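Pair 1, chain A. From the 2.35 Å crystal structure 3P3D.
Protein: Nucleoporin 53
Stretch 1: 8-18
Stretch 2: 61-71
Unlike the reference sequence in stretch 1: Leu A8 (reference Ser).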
# COMPACT_ATOMS: atom_id res chain seq x y z
N LEU A 8 -4.17 -5.78 9.68
CA LEU A 8 -4.83 -4.58 9.07
C LEU A 8 -3.98 -3.84 8.03
O LEU A 8 -4.45 -2.87 7.45
CB LEU A 8 -5.27 -3.54 10.14
CG LEU A 8 -6.00 -4.07 11.38
CD1 LEU A 8 -6.70 -2.94 12.09
CD2 LEU A 8 -6.97 -5.23 11.04
N ALA A 9 -2.75 -4.29 7.82
CA ALA A 9 -1.85 -3.67 6.86
C ALA A 9 -1.66 -4.60 5.69
O ALA A 9 -1.85 -5.81 5.80
CB ALA A 9 -0.50 -3.35 7.48
N ILE A 10 -1.27 -4.01 4.57
CA ILE A 10 -1.00 -4.75 3.36
C ILE A 10 0.34 -4.27 2.87
O ILE A 10 0.77 -3.15 3.22
CB ILE A 10 -2.11 -4.53 2.27
CG1 ILE A 10 -2.18 -3.07 1.80
CG2 ILE A 10 -3.48 -4.97 2.79
CD1 ILE A 10 -3.24 -2.78 0.76
N LEU A 11 0.98 -5.12 2.07
CA LEU A 11 2.08 -4.68 1.21
C LEU A 11 1.64 -4.52 -0.26
O LEU A 11 1.15 -5.47 -0.84
CB LEU A 11 3.20 -5.68 1.31
CG LEU A 11 3.83 -5.74 2.71
CD1 LEU A 11 4.68 -6.98 2.85
CD2 LEU A 11 4.64 -4.49 2.97
N VAL A 12 1.78 -3.32 -0.84
CA VAL A 12 1.54 -3.14 -2.28
C VAL A 12 2.87 -3.04 -2.99
O VAL A 12 3.79 -2.41 -2.50
CB VAL A 12 0.62 -1.91 -2.64
CG1 VAL A 12 -0.67 -1.94 -1.85
CG2 VAL A 12 1.32 -0.62 -2.39
N PHE A 13 2.99 -3.68 -4.15
CA PHE A 13 4.29 -3.79 -4.81
C PHE A 13 4.22 -3.97 -6.32
O PHE A 13 3.19 -4.31 -6.86
CB PHE A 13 5.08 -4.98 -4.19
CG PHE A 13 4.44 -6.34 -4.41
CD1 PHE A 13 4.74 -7.09 -5.52
CD2 PHE A 13 3.55 -6.88 -3.49
CE1 PHE A 13 4.17 -8.32 -5.73
CE2 PHE A 13 2.98 -8.14 -3.70
CZ PHE A 13 3.28 -8.86 -4.81
N GLY A 14 5.37 -3.75 -6.96
CA GLY A 14 5.57 -4.04 -8.39
C GLY A 14 5.49 -2.83 -9.31
O GLY A 14 5.50 -2.98 -10.53
N TYR A 15 5.45 -1.63 -8.74
CA TYR A 15 5.25 -0.40 -9.49
C TYR A 15 6.60 0.29 -9.68
O TYR A 15 7.49 0.13 -8.83
CB TYR A 15 4.26 0.53 -8.78
CG TYR A 15 4.58 0.77 -7.31
CD1 TYR A 15 5.47 1.77 -6.94
CD2 TYR A 15 4.00 0.01 -6.31
CE1 TYR A 15 5.79 1.99 -5.62
CE2 TYR A 15 4.32 0.23 -4.97
CZ TYR A 15 5.22 1.22 -4.65
OH TYR A 15 5.55 1.48 -3.35
N PRO A 16 6.77 1.04 -10.79
CA PRO A 16 7.97 1.87 -10.89
C PRO A 16 7.94 2.94 -9.81
O PRO A 16 6.86 3.45 -9.52
CB PRO A 16 7.85 2.52 -12.29
CG PRO A 16 6.87 1.67 -13.04
CD PRO A 16 5.94 1.11 -12.01
N GLU A 17 9.09 3.27 -9.22
CA GLU A 17 9.15 4.23 -8.12
C GLU A 17 8.50 5.58 -8.49
O GLU A 17 7.87 6.25 -7.65
CB GLU A 17 10.59 4.42 -7.61
N THR A 18 8.62 5.98 -9.75
CA THR A 18 7.98 7.20 -10.22
C THR A 18 6.46 7.22 -9.96
O THR A 18 5.84 8.29 -9.94
CB THR A 18 8.20 7.39 -11.73
OG1 THR A 18 8.31 8.79 -12.00
CG2 THR A 18 7.03 6.79 -12.53
N GLY A 61 10.08 0.83 0.25
CA GLY A 61 11.35 0.71 -0.44
C GLY A 61 11.06 1.03 -1.87
O GLY A 61 10.04 1.65 -2.17
N ASN A 62 11.94 0.62 -2.77
CA ASN A 62 11.70 0.83 -4.18
C ASN A 62 10.74 -0.26 -4.66
O ASN A 62 10.98 -1.45 -4.42
CB ASN A 62 13.02 0.87 -4.98
CG ASN A 62 13.74 2.22 -4.86
OD1 ASN A 62 13.78 3.02 -5.81
ND2 ASN A 62 14.28 2.51 -3.66
N SER A 63 9.64 0.17 -5.29
CA SER A 63 8.57 -0.72 -5.76
C SER A 63 7.75 -1.45 -4.68
O SER A 63 7.11 -2.46 -4.98
CB SER A 63 9.11 -1.73 -6.78
OG SER A 63 9.60 -1.06 -7.93
N TRP A 64 7.72 -0.96 -3.45
CA TRP A 64 6.80 -1.54 -2.47
C TRP A 64 6.51 -0.61 -1.31
O TRP A 64 7.36 0.17 -0.93
CB TRP A 64 7.30 -2.91 -1.95
CG TRP A 64 8.47 -2.84 -1.00
CD1 TRP A 64 9.80 -2.89 -1.32
CD2 TRP A 64 8.41 -2.70 0.42
NE1 TRP A 64 10.57 -2.80 -0.19
CE2 TRP A 64 9.74 -2.68 0.90
CE3 TRP A 64 7.35 -2.60 1.35
CZ2 TRP A 64 10.05 -2.56 2.26
CZ3 TRP A 64 7.66 -2.49 2.70
CH2 TRP A 64 9.00 -2.47 3.14
N THR A 65 5.29 -0.68 -0.78
CA THR A 65 4.96 0.08 0.42
C THR A 65 4.08 -0.74 1.30
O THR A 65 3.26 -1.51 0.84
CB THR A 65 4.14 1.37 0.15
OG1 THR A 65 4.64 2.06 -1.00
CG2 THR A 65 4.19 2.27 1.36
N LYS A 66 4.21 -0.53 2.59
CA LYS A 66 3.23 -1.02 3.52
C LYS A 66 2.19 0.05 3.60
O LYS A 66 2.52 1.24 3.50
CB LYS A 66 3.88 -1.29 4.85
CG LYS A 66 2.99 -1.75 5.98
CD LYS A 66 3.88 -1.87 7.23
CE LYS A 66 3.13 -1.71 8.52
NZ LYS A 66 2.34 -2.95 8.74
N ILE A 67 0.93 -0.37 3.73
CA ILE A 67 -0.20 0.54 3.92
C ILE A 67 -1.04 -0.04 5.04
O ILE A 67 -1.33 -1.21 5.03
CB ILE A 67 -1.09 0.61 2.66
CG1 ILE A 67 -0.30 1.08 1.44
CG2 ILE A 67 -2.30 1.47 2.90
CD1 ILE A 67 -1.19 1.22 0.19
N THR A 68 -1.47 0.78 5.98
CA THR A 68 -2.18 0.30 7.13
C THR A 68 -3.50 1.04 7.20
O THR A 68 -3.52 2.28 7.19
CB THR A 68 -1.34 0.51 8.41
OG1 THR A 68 -0.01 0.03 8.17
CG2 THR A 68 -1.92 -0.24 9.65
N TYR A 69 -4.59 0.28 7.27
CA TYR A 69 -5.94 0.80 7.41
C TYR A 69 -6.45 0.80 8.89
O TYR A 69 -5.75 0.31 9.76
CB TYR A 69 -6.87 -0.04 6.53
CG TYR A 69 -6.56 0.05 5.05
CD1 TYR A 69 -6.97 1.15 4.30
CD2 TYR A 69 -5.86 -0.97 4.40
CE1 TYR A 69 -6.70 1.23 2.94
CE2 TYR A 69 -5.60 -0.90 3.04
CZ TYR A 69 -6.01 0.21 2.32
OH TYR A 69 -5.70 0.30 0.98
N ASP A 70 -7.66 1.34 9.15
CA ASP A 70 -8.34 1.35 10.49
C ASP A 70 -9.05 0.06 10.85
O ASP A 70 -9.50 -0.08 12.02
CB ASP A 70 -9.55 2.31 10.52
CG ASP A 70 -9.20 3.71 10.24
OD1 ASP A 70 -10.16 4.53 10.09
OD2 ASP A 70 -7.98 3.99 10.19
N ASN A 71 -9.29 -0.82 9.87
CA ASN A 71 -10.26 -1.89 10.07
C ASN A 71 -9.99 -3.09 9.19
O ASN A 71 -9.31 -2.97 8.20
CB ASN A 71 -11.68 -1.35 9.86
CG ASN A 71 -11.99 -1.09 8.41
OD1 ASN A 71 -12.61 -1.91 7.74
ND2 ASN A 71 -11.57 0.04 7.91

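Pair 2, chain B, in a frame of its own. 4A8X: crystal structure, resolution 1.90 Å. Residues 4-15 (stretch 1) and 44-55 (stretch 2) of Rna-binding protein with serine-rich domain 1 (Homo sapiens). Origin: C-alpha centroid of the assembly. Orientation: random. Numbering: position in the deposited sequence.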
# COMPACT_ATOMS: atom_id res chain seq x y z
N PRO B 4 28.27 11.48 0.04
CA PRO B 4 27.61 10.53 -0.87
C PRO B 4 26.49 11.19 -1.66
O PRO B 4 25.90 12.16 -1.17
CB PRO B 4 26.98 9.54 0.09
CG PRO B 4 26.70 10.33 1.34
CD PRO B 4 27.87 11.27 1.45
N THR B 5 26.18 10.65 -2.83
CA THR B 5 25.01 11.08 -3.62
C THR B 5 23.93 9.99 -3.78
O THR B 5 22.84 10.27 -4.27
CB THR B 5 25.45 11.46 -5.02
OG1 THR B 5 26.19 10.37 -5.57
CG2 THR B 5 26.36 12.73 -5.00
N LYS B 6 24.23 8.77 -3.36
CA LYS B 6 23.31 7.65 -3.54
C LYS B 6 22.61 7.32 -2.22
O LYS B 6 23.25 7.29 -1.17
CB LYS B 6 24.07 6.44 -4.05
CG LYS B 6 23.15 5.25 -4.43
CD LYS B 6 23.98 3.96 -4.73
CE LYS B 6 24.97 4.15 -5.84
NZ LYS B 6 25.87 2.97 -5.98
N VAL B 7 21.32 7.05 -2.28
CA VAL B 7 20.56 6.70 -1.08
C VAL B 7 19.77 5.38 -1.27
O VAL B 7 19.27 5.11 -2.37
CB VAL B 7 19.56 7.83 -0.68
CG1 VAL B 7 20.28 9.22 -0.56
CG2 VAL B 7 18.42 7.92 -1.65
N HIS B 8 19.67 4.59 -0.19
CA HIS B 8 18.83 3.37 -0.17
C HIS B 8 17.49 3.74 0.47
O HIS B 8 17.45 4.32 1.56
CB HIS B 8 19.52 2.26 0.64
CG HIS B 8 18.70 1.03 0.82
ND1 HIS B 8 17.78 0.89 1.84
CD2 HIS B 8 18.67 -0.15 0.14
CE1 HIS B 8 17.23 -0.31 1.78
NE2 HIS B 8 17.74 -0.96 0.75
N ILE B 9 16.42 3.44 -0.21
CA ILE B 9 15.07 3.62 0.31
C ILE B 9 14.47 2.26 0.67
O ILE B 9 14.40 1.37 -0.18
CB ILE B 9 14.15 4.28 -0.75
CG1 ILE B 9 14.77 5.55 -1.32
CG2 ILE B 9 12.77 4.55 -0.17
CD1 ILE B 9 15.25 6.56 -0.25
N GLY B 10 14.03 2.11 1.93
CA GLY B 10 13.56 0.83 2.44
C GLY B 10 12.10 0.87 2.87
O GLY B 10 11.52 1.95 3.08
N ARG B 11 11.51 -0.31 3.02
CA ARG B 11 10.13 -0.48 3.48
C ARG B 11 9.08 0.04 2.49
O ARG B 11 8.06 0.59 2.87
CB ARG B 11 9.95 0.18 4.86
CG ARG B 11 10.75 -0.45 6.02
CD ARG B 11 10.19 -1.84 6.44
NE ARG B 11 8.81 -1.79 6.95
CZ ARG B 11 7.93 -2.81 6.91
NH1 ARG B 11 8.27 -3.98 6.39
NH2 ARG B 11 6.69 -2.64 7.39
N LEU B 12 9.35 -0.12 1.21
CA LEU B 12 8.41 0.28 0.19
C LEU B 12 7.31 -0.77 0.13
O LEU B 12 7.62 -1.97 0.06
CB LEU B 12 9.12 0.37 -1.17
CG LEU B 12 10.20 1.46 -1.31
CD1 LEU B 12 10.84 1.50 -2.73
CD2 LEU B 12 9.60 2.86 -1.00
N THR B 13 6.04 -0.35 0.16
CA THR B 13 4.97 -1.31 -0.03
C THR B 13 4.97 -1.95 -1.42
O THR B 13 5.61 -1.43 -2.36
CB THR B 13 3.58 -0.74 0.25
OG1 THR B 13 3.14 -0.02 -0.88
CG2 THR B 13 3.56 0.13 1.50
N ARG B 14 4.24 -3.07 -1.55
CA ARG B 14 4.07 -3.74 -2.82
C ARG B 14 3.28 -2.93 -3.87
O ARG B 14 3.23 -3.29 -5.03
CB ARG B 14 3.42 -5.11 -2.55
CG ARG B 14 3.15 -6.01 -3.73
CD ARG B 14 3.07 -7.46 -3.21
NE ARG B 14 4.39 -7.92 -2.78
CZ ARG B 14 4.61 -8.99 -2.01
NH1 ARG B 14 3.59 -9.73 -1.56
NH2 ARG B 14 5.85 -9.32 -1.70
N ASN B 15 2.63 -1.83 -3.46
CA ASN B 15 1.99 -0.95 -4.44
C ASN B 15 3.00 0.03 -5.11
O ASN B 15 2.69 0.64 -6.13
CB ASN B 15 0.91 -0.05 -3.77
CG ASN B 15 -0.33 -0.79 -3.38
OD1 ASN B 15 -0.79 -1.70 -4.07
ND2 ASN B 15 -0.90 -0.39 -2.25
N HIS B 44 6.81 -8.97 -11.62
CA HIS B 44 5.89 -7.84 -11.56
C HIS B 44 5.93 -7.16 -10.18
O HIS B 44 5.30 -6.11 -9.98
CB HIS B 44 4.46 -8.28 -11.93
CG HIS B 44 3.79 -9.15 -10.91
ND1 HIS B 44 4.00 -10.51 -10.83
CD2 HIS B 44 2.89 -8.85 -9.95
CE1 HIS B 44 3.27 -11.01 -9.84
NE2 HIS B 44 2.59 -10.02 -9.29
N LEU B 45 6.66 -7.77 -9.26
CA LEU B 45 6.75 -7.31 -7.88
C LEU B 45 8.16 -6.85 -7.55
O LEU B 45 9.13 -7.47 -7.97
CB LEU B 45 6.37 -8.44 -6.92
CG LEU B 45 4.95 -9.00 -7.06
CD1 LEU B 45 4.74 -10.09 -6.04
CD2 LEU B 45 3.93 -7.90 -6.87
N SER B 46 8.26 -5.80 -6.77
CA SER B 46 9.56 -5.31 -6.31
C SER B 46 9.99 -6.10 -5.09
O SER B 46 9.19 -6.86 -4.52
CB SER B 46 9.47 -3.81 -5.97
OG SER B 46 8.95 -3.66 -4.66
N LYS B 47 11.24 -5.93 -4.67
CA LYS B 47 11.71 -6.48 -3.41
C LYS B 47 11.51 -5.54 -2.22
O LYS B 47 11.97 -5.82 -1.11
CB LYS B 47 13.19 -6.83 -3.54
CG LYS B 47 13.48 -8.00 -4.47
CD LYS B 47 14.93 -8.44 -4.29
CE LYS B 47 15.32 -9.62 -5.16
NZ LYS B 47 15.67 -9.19 -6.55
N GLY B 48 10.86 -4.40 -2.43
CA GLY B 48 10.51 -3.53 -1.32
C GLY B 48 11.56 -2.48 -0.98
O GLY B 48 11.50 -1.86 0.07
N TYR B 49 12.50 -2.26 -1.90
CA TYR B 49 13.48 -1.21 -1.72
C TYR B 49 13.96 -0.64 -3.06
O TYR B 49 13.71 -1.23 -4.12
CB TYR B 49 14.65 -1.72 -0.91
CG TYR B 49 15.49 -2.76 -1.59
CD1 TYR B 49 16.50 -2.40 -2.47
CD2 TYR B 49 15.27 -4.12 -1.37
CE1 TYR B 49 17.29 -3.38 -3.10
CE2 TYR B 49 16.04 -5.09 -1.98
CZ TYR B 49 17.05 -4.72 -2.84
OH TYR B 49 17.80 -5.70 -3.45
N ALA B 50 14.62 0.53 -3.00
CA ALA B 50 15.19 1.15 -4.19
C ALA B 50 16.48 1.90 -3.84
O ALA B 50 16.65 2.38 -2.71
CB ALA B 50 14.21 2.13 -4.82
N TYR B 51 17.40 2.00 -4.80
CA TYR B 51 18.50 2.95 -4.66
C TYR B 51 18.23 4.13 -5.58
O TYR B 51 17.78 3.96 -6.73
CB TYR B 51 19.83 2.31 -5.02
CG TYR B 51 20.25 1.18 -4.14
CD1 TYR B 51 21.07 1.40 -3.04
CD2 TYR B 51 19.86 -0.12 -4.41
CE1 TYR B 51 21.49 0.35 -2.22
CE2 TYR B 51 20.28 -1.19 -3.61
CZ TYR B 51 21.10 -0.93 -2.51
OH TYR B 51 21.52 -1.94 -1.69
N VAL B 52 18.47 5.33 -5.06
CA VAL B 52 18.34 6.55 -5.84
C VAL B 52 19.66 7.35 -5.78
O VAL B 52 20.16 7.65 -4.69
CB VAL B 52 17.14 7.40 -5.36
CG1 VAL B 52 17.05 8.69 -6.13
CG2 VAL B 52 15.82 6.59 -5.52
N GLU B 53 20.21 7.68 -6.94
CA GLU B 53 21.44 8.47 -6.99
C GLU B 53 21.14 9.84 -7.55
O GLU B 53 20.57 9.95 -8.64
CB GLU B 53 22.51 7.77 -7.84
CG GLU B 53 23.73 8.63 -8.03
CD GLU B 53 24.88 7.91 -8.68
OE1 GLU B 53 24.94 7.90 -9.93
OE2 GLU B 53 25.73 7.36 -7.94
N PHE B 54 21.51 10.87 -6.79
CA PHE B 54 21.27 12.25 -7.18
C PHE B 54 22.52 12.81 -7.85
O PHE B 54 23.59 12.20 -7.83
CB PHE B 54 20.91 13.10 -5.98
CG PHE B 54 19.58 12.76 -5.38
CD1 PHE B 54 18.40 13.33 -5.90
CD2 PHE B 54 19.48 11.88 -4.30
CE1 PHE B 54 17.16 13.03 -5.35
CE2 PHE B 54 18.23 11.54 -3.76
CZ PHE B 54 17.06 12.13 -4.29
N GLU B 55 22.36 13.99 -8.45
CA GLU B 55 23.45 14.68 -9.11
C GLU B 55 24.48 15.25 -8.13
O GLU B 55 25.67 15.37 -8.47
CB GLU B 55 22.85 15.80 -9.98
CG GLU B 55 23.86 16.51 -10.79
CD GLU B 55 23.28 17.68 -11.59
OE1 GLU B 55 22.15 18.16 -11.27
OE2 GLU B 55 23.99 18.11 -12.53
O HOH W 1 27.68 7.46 -5.30
O HOH W 2 26.10 11.10 -8.58
O HOH W 3 7.05 -1.99 -4.53
O HOH W 4 6.63 -6.13 -3.59
O HOH W 5 5.82 -4.36 -6.21
O HOH W 6 8.61 -8.56 -2.53

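Both pairs are two-stranded antiparallel ladders, and the central backbone of pair 2 lies on that of pair 1 with an RMSD of 0.5 Å. The strands run at 153° in pair 1 and 156° in pair 2. The register matches: Ile A10 faces Ile A67 as Val B7 faces Val B52, and Val A12 faces Thr A65 as Ile B9 faces Ala B50. Each of these couples is closed by two backbone hydrogen bonds, for example Ile A10 N to Ile A67 O at 2.8 Å and Val B7 N to Val B52 O at 2.7 Å. A further bond extends the ladder at one end, from Tyr A69 N to Leu A8 O (3.2 Å) and from Phe B54 N to Thr B5 O (2.9 Å); at the other end Ser A63 O accepts from Gly A14 N (2.9 Å) and Gly B48 O from Leu B12 N (3.0 Å). Leu A8, which differs from the reference sequence, sets CD1 4.0 Å from Asn A71 N, while at the matching position Thr B5 OG1 shares a water with Glu B53 OE2 (3.3 Å from the water to each).

The face bearing these couples is buried in both proteins, and three of its four matched positions carry beta-branched aliphatic side chains in both pairs; the fourth has Thr A65 in one and Ala B50 in the other. Ile A10 and Val B7 put their side-chain centres 0.6 Å apart, yet reach differently: Ile A10 CD1 extends to Tyr A69 CE2 (3.8 Å), whereas the shorter Val B7 brings CG2 to Phe B54 CE2 at 4.2 Å. In both cases the aliphatic group meets the edge of the ring. Beside them, Val A12 CG1 touches Ile A67 CD1 at 3.8 Å, while Ile B9 CG1 approaches Val B52 CG2 more loosely, at 4.5 Å.

A telling difference lies at Tyr A15 and Leu B12, whose side-chain centres fall 0.9 Å apart. In pair 1 the tyrosine runs back along the partner strand, its OH hydrogen-bonded to Thr A65 OG1 (2.6 Å) and Ser A63 CA over its ring face. Pair 2 fills the site without polarity: Leu B12 CD1 packs on Ala B50 CB at 4.0 Å. Phenol with hydroxyl and leucine with methyl are two consistent answers, each matched to its partner.

The face bearing Leu A11 and His B8 is more varied between the two pairs. Leu A11 sets CD2 against Trp A64 CZ3 (3.6 Å) and Lys A66 CB (3.8 Å). At the matching position, His B8 turns its edge to the face of Tyr B51, with His B8 CD2 3.7 Å from Tyr B51 CZ, and its ring lies slid apart from that of Tyr B49. Lys A66 brings NZ to 3.1 Å from Ala A9 CB, a tight approach; at the position of Ala A9, Lys B6 lays its CD 4.2 Å from CD1 of Tyr B51, the residue that matches Lys A66. The design lesson is to hold the ladder fixed, then choose side chains as neighbouring sets.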